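Local coordinates for protein alginate lyase (Aplysia kurodai, PDB 5GMT) that probably cleaves alginate by a lyase reaction, with specificity for polymannuronate, as a eukaryotic member of polysaccharide lyase family 14, at residues 114-119 against 123-128; 135-140 against 229-234. All blocks are in the same frame, centred on the assembly; numbering follows the deposited sequence.

Interaction 1 (114-119 against 123-128)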
loop_
_atom_site.group_PDB
_atom_site.type_symbol
_atom_site.label_atom_id
_atom_site.label_comp_id
_atom_site.label_asym_id
_atom_site.label_seq_id
_atom_site.Cartn_x
_atom_site.Cartn_y
_atom_site.Cartn_z
ATOM N N GLY A 114 -0.231 1.471 -0.098
ATOM C CA GLY A 114 1.132 1.950 -0.231
ATOM C C GLY A 114 1.164 3.096 -1.228
ATOM O O GLY A 114 0.120 3.526 -1.700
ATOM N N LEU A 115 2.353 3.603 -1.544
ATOM C CA LEU A 115 2.467 4.694 -2.516
ATOM C C LEU A 115 2.546 4.152 -3.952
ATOM O O LEU A 115 2.801 2.965 -4.162
ATOM C CB LEU A 115 3.696 5.553 -2.204
ATOM C CG LEU A 115 3.613 6.324 -0.878
ATOM C CD1 LEU A 115 4.951 6.980 -0.525
ATOM C CD2 LEU A 115 2.501 7.368 -0.958
ATOM N N PHE A 116 2.347 5.039 -4.928
ATOM C CA PHE A 116 2.496 4.711 -6.349
ATOM C C PHE A 116 2.937 5.956 -7.117
ATOM O O PHE A 116 2.877 7.066 -6.593
ATOM C CB PHE A 116 1.175 4.176 -6.931
ATOM C CG PHE A 116 0.198 5.255 -7.286
ATOM C CD1 PHE A 116 -0.492 5.927 -6.294
ATOM C CD2 PHE A 116 -0.036 5.598 -8.619
ATOM C CE1 PHE A 116 -1.393 6.947 -6.614
ATOM C CE2 PHE A 116 -0.936 6.602 -8.946
ATOM C CZ PHE A 116 -1.622 7.274 -7.944
ATOM N N GLY A 117 3.395 5.768 -8.349
ATOM C CA GLY A 117 3.740 6.893 -9.194
ATOM C C GLY A 117 3.947 6.468 -10.636
ATOM O O GLY A 117 3.603 5.351 -11.029
ATOM N N GLY A 118 4.507 7.371 -11.427
ATOM C CA GLY A 118 4.736 7.105 -12.832
ATOM C C GLY A 118 4.324 8.315 -13.639
ATOM O O GLY A 118 4.591 9.450 -13.245
ATOM N N GLU A 119 3.671 8.059 -14.766
ATOM C CA GLU A 119 3.153 9.115 -15.628
ATOM C C GLU A 119 2.111 10.001 -14.924
ATOM O O GLU A 119 1.559 9.639 -13.883
ATOM C CB GLU A 119 2.552 8.498 -16.895
ATOM C CG GLU A 119 3.565 7.742 -17.768
ATOM C CD GLU A 119 2.916 7.047 -18.955
ATOM O OE1 GLU A 119 3.653 6.457 -19.779
ATOM O OE2 GLU A 119 1.668 7.082 -19.059
ATOM N N GLY A 123 -1.621 6.227 -17.195
ATOM C CA GLY A 123 -0.483 5.325 -17.147
ATOM C C GLY A 123 -0.086 4.962 -15.723
ATOM O O GLY A 123 0.443 3.894 -15.471
ATOM N N ALA A 124 -0.351 5.859 -14.784
ATOM C CA ALA A 124 0.092 5.660 -13.408
ATOM C C ALA A 124 -0.706 4.573 -12.674
ATOM O O ALA A 124 -0.266 4.078 -11.631
ATOM C CB ALA A 124 0.015 6.978 -12.651
ATOM N N TYR A 125 -1.860 4.192 -13.226
ATOM C CA TYR A 125 -2.772 3.286 -12.513
ATOM C C TYR A 125 -2.717 1.853 -13.036
ATOM O O TYR A 125 -3.622 1.058 -12.758
ATOM C CB TYR A 125 -4.222 3.800 -12.595
ATOM C CG TYR A 125 -4.367 5.287 -12.367
ATOM C CD1 TYR A 125 -3.830 5.891 -11.233
ATOM C CD2 TYR A 125 -5.002 6.101 -13.311
ATOM C CE1 TYR A 125 -3.944 7.245 -11.022
ATOM C CE2 TYR A 125 -5.119 7.469 -13.114
ATOM C CZ TYR A 125 -4.577 8.036 -11.966
ATOM O OH TYR A 125 -4.678 9.379 -11.751
ATOM N N LYS A 126 -1.657 1.508 -13.765
ATOM C CA LYS A 126 -1.628 0.230 -14.498
ATOM C C LYS A 126 -0.719 -0.829 -13.880
ATOM O O LYS A 126 -0.560 -1.916 -14.441
ATOM C CB LYS A 126 -1.202 0.472 -15.955
ATOM C CG LYS A 126 -2.086 1.474 -16.695
ATOM C CD LYS A 126 -3.517 1.004 -16.737
ATOM C CE LYS A 126 -4.402 2.009 -17.465
ATOM N NZ LYS A 126 -5.837 1.580 -17.477
ATOM N N CYS A 127 -0.125 -0.532 -12.727
ATOM C CA CYS A 127 0.839 -1.449 -12.150
ATOM C C CYS A 127 0.232 -2.323 -11.058
ATOM O O CYS A 127 0.471 -2.120 -9.863
ATOM C CB CYS A 127 2.047 -0.669 -11.615
ATOM S SG CYS A 127 3.199 -0.226 -12.962
ATOM N N SER A 128 -0.551 -3.306 -11.489
ATOM C CA SER A 128 -1.170 -4.250 -10.571
ATOM C C SER A 128 -1.622 -5.442 -11.381
ATOM O O SER A 128 -1.634 -5.379 -12.608
ATOM C CB SER A 128 -2.355 -3.606 -9.838
ATOM O OG SER A 128 -3.417 -3.349 -10.742
HETATM O O HOH W 1 -0.486 8.596 -18.365
#
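Phe116 and Tyr125 meet rim to rim, neither ring lying over the face of the other. Their planes are inclined at 45°, and the closest approach is 3.7 Å, from Phe116 CE2 to Tyr125 CE1. Phe116 is brought there by its first torsion (chi1 81°), which sets CG between the backbone N and the carbonyl carbon and raises the ring off the strand toward the loop. Ala124 O lies at the edge of the Phe116 ring, close to its plane, 3.4 Å from Phe116 CD2; Phe116 CE2 is 3.8 Å from Ala124 CB. A methyl suits this place, since Ala124 CB is also only 3.3 Å from Glu119 O and sits above one face of the Tyr125 ring, offset toward its rim.

Where the strand ends, the extended Glu119 side chain runs alongside Gly123. One water joins them, donating to Glu119 OE2 at 2.7 Å and accepting from Gly123 N at 2.9 Å. Glu119 OE2 stands 3.4 Å from Gly123 CA, so a beta carbon at Gly123 would collide with the carboxylate.

Beyond the contact, Tyr125 stacks on Tyr39 and hydrogen-bonds through OH to Arg82, while Phe116 meets Tyr80 edge-to-face. Leu115 points the other way, onto strand 92-102 of the opposing sheet. The arrangement is that of a connecting loop folded back over the outer face of a beta-sandwich sheet, in keeping with the concanavalin-like fold of this lyase family.

Interaction 2 (135-140 against 229-234)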
loop_
_atom_site.group_PDB
_atom_site.type_symbol
_atom_site.label_atom_id
_atom_site.label_comp_id
_atom_site.label_asym_id
_atom_site.label_seq_id
_atom_site.Cartn_x
_atom_site.Cartn_y
_atom_site.Cartn_z
ATOM N N SER A 135 4.926 2.657 -17.514
ATOM C CA SER A 135 4.239 3.912 -17.236
ATOM C C SER A 135 4.055 4.166 -15.741
ATOM O O SER A 135 3.541 5.215 -15.341
ATOM C CB SER A 135 2.866 3.923 -17.928
ATOM O OG SER A 135 2.070 2.858 -17.448
ATOM N N CYS A 136 4.476 3.216 -14.912
ATOM C CA CYS A 136 4.132 3.296 -13.499
ATOM C C CYS A 136 5.052 2.479 -12.613
ATOM O O CYS A 136 5.841 1.662 -13.089
ATOM C CB CYS A 136 2.675 2.839 -13.295
ATOM S SG CYS A 136 2.269 1.217 -14.028
ATOM N N PHE A 137 4.943 2.716 -11.313
ATOM C CA PHE A 137 5.451 1.784 -10.310
ATOM C C PHE A 137 4.457 1.779 -9.147
ATOM O O PHE A 137 3.794 2.779 -8.902
ATOM C CB PHE A 137 6.857 2.181 -9.849
ATOM C CG PHE A 137 6.923 3.543 -9.203
ATOM C CD1 PHE A 137 7.030 4.694 -9.980
ATOM C CD2 PHE A 137 6.881 3.672 -7.823
ATOM C CE1 PHE A 137 7.091 5.947 -9.385
ATOM C CE2 PHE A 137 6.940 4.924 -7.220
ATOM C CZ PHE A 137 7.043 6.067 -8.007
ATOM N N SER A 138 4.321 0.662 -8.447
ATOM C CA SER A 138 3.430 0.671 -7.292
ATOM C C SER A 138 4.102 -0.009 -6.121
ATOM O O SER A 138 4.832 -0.989 -6.298
ATOM C CB SER A 138 2.086 0.007 -7.620
ATOM O OG SER A 138 2.217 -1.381 -7.861
ATOM N N LEU A 139 3.850 0.523 -4.927
ATOM C CA LEU A 139 4.563 0.093 -3.741
ATOM C C LEU A 139 3.604 -0.171 -2.590
ATOM O O LEU A 139 3.789 0.337 -1.483
ATOM C CB LEU A 139 5.605 1.144 -3.338
ATOM C CG LEU A 139 6.652 1.464 -4.420
ATOM C CD1 LEU A 139 7.442 2.747 -4.099
ATOM C CD2 LEU A 139 7.597 0.274 -4.662
ATOM N N ARG A 140 2.570 -0.954 -2.863
ATOM C CA ARG A 140 1.707 -1.475 -1.799
ATOM C C ARG A 140 2.484 -2.329 -0.793
ATOM O O ARG A 140 3.605 -2.766 -1.051
ATOM C CB ARG A 140 0.577 -2.306 -2.397
ATOM C CG ARG A 140 -0.384 -1.504 -3.248
ATOM C CD ARG A 140 -1.366 -2.429 -3.920
ATOM N NE ARG A 140 -0.741 -3.208 -4.993
ATOM C CZ ARG A 140 -1.381 -4.068 -5.773
ATOM N NH1 ARG A 140 -2.691 -4.273 -5.628
ATOM N NH2 ARG A 140 -0.703 -4.727 -6.710
ATOM N N LEU A 229 17.036 0.382 -5.414
ATOM C CA LEU A 229 15.874 0.130 -6.258
ATOM C C LEU A 229 15.787 1.074 -7.442
ATOM O O LEU A 229 16.202 2.230 -7.358
ATOM C CB LEU A 229 14.583 0.279 -5.455
ATOM C CG LEU A 229 14.403 -0.661 -4.271
ATOM C CD1 LEU A 229 13.005 -0.442 -3.682
ATOM C CD2 LEU A 229 14.626 -2.122 -4.658
ATOM N N ARG A 230 15.229 0.571 -8.537
ATOM C CA ARG A 230 14.850 1.406 -9.664
ATOM C C ARG A 230 13.325 1.447 -9.758
ATOM O O ARG A 230 12.684 0.391 -9.836
ATOM C CB ARG A 230 15.453 0.860 -10.965
ATOM C CG ARG A 230 14.891 1.518 -12.195
ATOM C CD ARG A 230 15.699 1.171 -13.417
ATOM N NE ARG A 230 16.971 1.875 -13.430
ATOM C CZ ARG A 230 18.152 1.298 -13.632
ATOM N NH1 ARG A 230 18.238 -0.002 -13.846
ATOM N NH2 ARG A 230 19.253 2.033 -13.635
ATOM N N MET A 231 12.749 2.650 -9.715
ATOM C CA MET A 231 11.305 2.820 -9.849
ATOM C C MET A 231 10.931 3.356 -11.226
ATOM O O MET A 231 9.823 3.133 -11.715
ATOM C CB MET A 231 10.757 3.771 -8.781
ATOM C CG MET A 231 10.778 3.220 -7.365
ATOM S SD MET A 231 12.419 3.370 -6.644
ATOM C CE MET A 231 11.997 3.347 -4.888
ATOM N N ARG A 232 11.852 4.085 -11.844
ATOM C CA ARG A 232 11.532 4.757 -13.099
ATOM C C ARG A 232 12.731 4.764 -14.051
ATOM O O ARG A 232 13.884 4.686 -13.616
ATOM C CB ARG A 232 11.073 6.183 -12.818
ATOM C CG ARG A 232 12.110 6.970 -12.042
ATOM C CD ARG A 232 11.758 8.436 -11.895
ATOM N NE ARG A 232 12.842 9.157 -11.234
ATOM C CZ ARG A 232 12.946 10.478 -11.194
ATOM N NH1 ARG A 232 12.036 11.241 -11.786
ATOM N NH2 ARG A 232 13.980 11.037 -10.576
ATOM N N ASN A 233 12.450 4.854 -15.349
ATOM C CA ASN A 233 13.520 4.950 -16.349
ATOM C C ASN A 233 13.487 6.260 -17.104
ATOM O O ASN A 233 14.306 6.495 -17.994
ATOM C CB ASN A 233 13.454 3.790 -17.344
ATOM C CG ASN A 233 14.002 2.505 -16.766
ATOM O OD1 ASN A 233 15.195 2.409 -16.460
ATOM N ND2 ASN A 233 13.141 1.510 -16.614
ATOM N N THR A 234 12.552 7.124 -16.741
ATOM C CA THR A 234 12.448 8.406 -17.393
ATOM C C THR A 234 12.132 9.475 -16.360
ATOM O O THR A 234 11.511 9.202 -15.337
ATOM C CB THR A 234 11.377 8.388 -18.512
ATOM O OG1 THR A 234 11.374 9.642 -19.198
ATOM C CG2 THR A 234 9.992 8.114 -17.946
#
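Met231 lays its CB over the face of the Phe137 ring, a CH-pi contact 3.9 Å from the ring centroid and 13° off the ring normal. Followed outward, Phe137 CB lies 3.6 Å from the carbonyl oxygen Met231 O. Phe137 CG, next, is 3.9 Å from Met231 CB. There the ring divides: Phe137 CD1 stays beside the backbone, 3.6 Å from Met231 O, whereas Phe137 CD2 meets the methylene Met231 CG at 3.9 Å. Met231 CB and CG rest on the ring, and after the bend at chi2 (80°) the sulfur and methyl lead away; an unbranched apolar residue suits both roles, its side chain also touching Val198. With an alanine in place of Phe137, Met231 CB is likely to lose its aromatic partner, and a gap would probably open between the loop, Ile200 and Leu239.

No hydrogen bond joins the two segments; Met231 N binds Asn201 OD1 instead. Phe137 also packs on Ile200 and on Leu239 of strand 238-247, while Leu139, pointing to the same side, reaches strand 191-199. Segment 229-234 leads from strand 222-229 of one sheet to strand 238-247 of the other, against the face of strand 136-143 turned to the opposite sheet.

In the fold
Interactions 1 and 2 have centres about 8 Å apart and share a sheet, in which strands 110-118 and 136-143 are antiparallel neighbours. Gly117 and Phe137 pair through their backbones, yet Phe116 and Phe137 serve opposite faces: the first meets loop 123-128 outside, the second loop 229-234 inside. The connection between the strands is tied down by the disulfide Cys127 SG–Cys136 SG, 2.0 Å long, and by a probable hydrogen bond of 2.8 Å between Cys127 O and Ser138 OG. Packing adds to this, with Gly123 O 3.3 Å from Cys136 CB. The two contacts thus lie on the two faces of one part of the sheet.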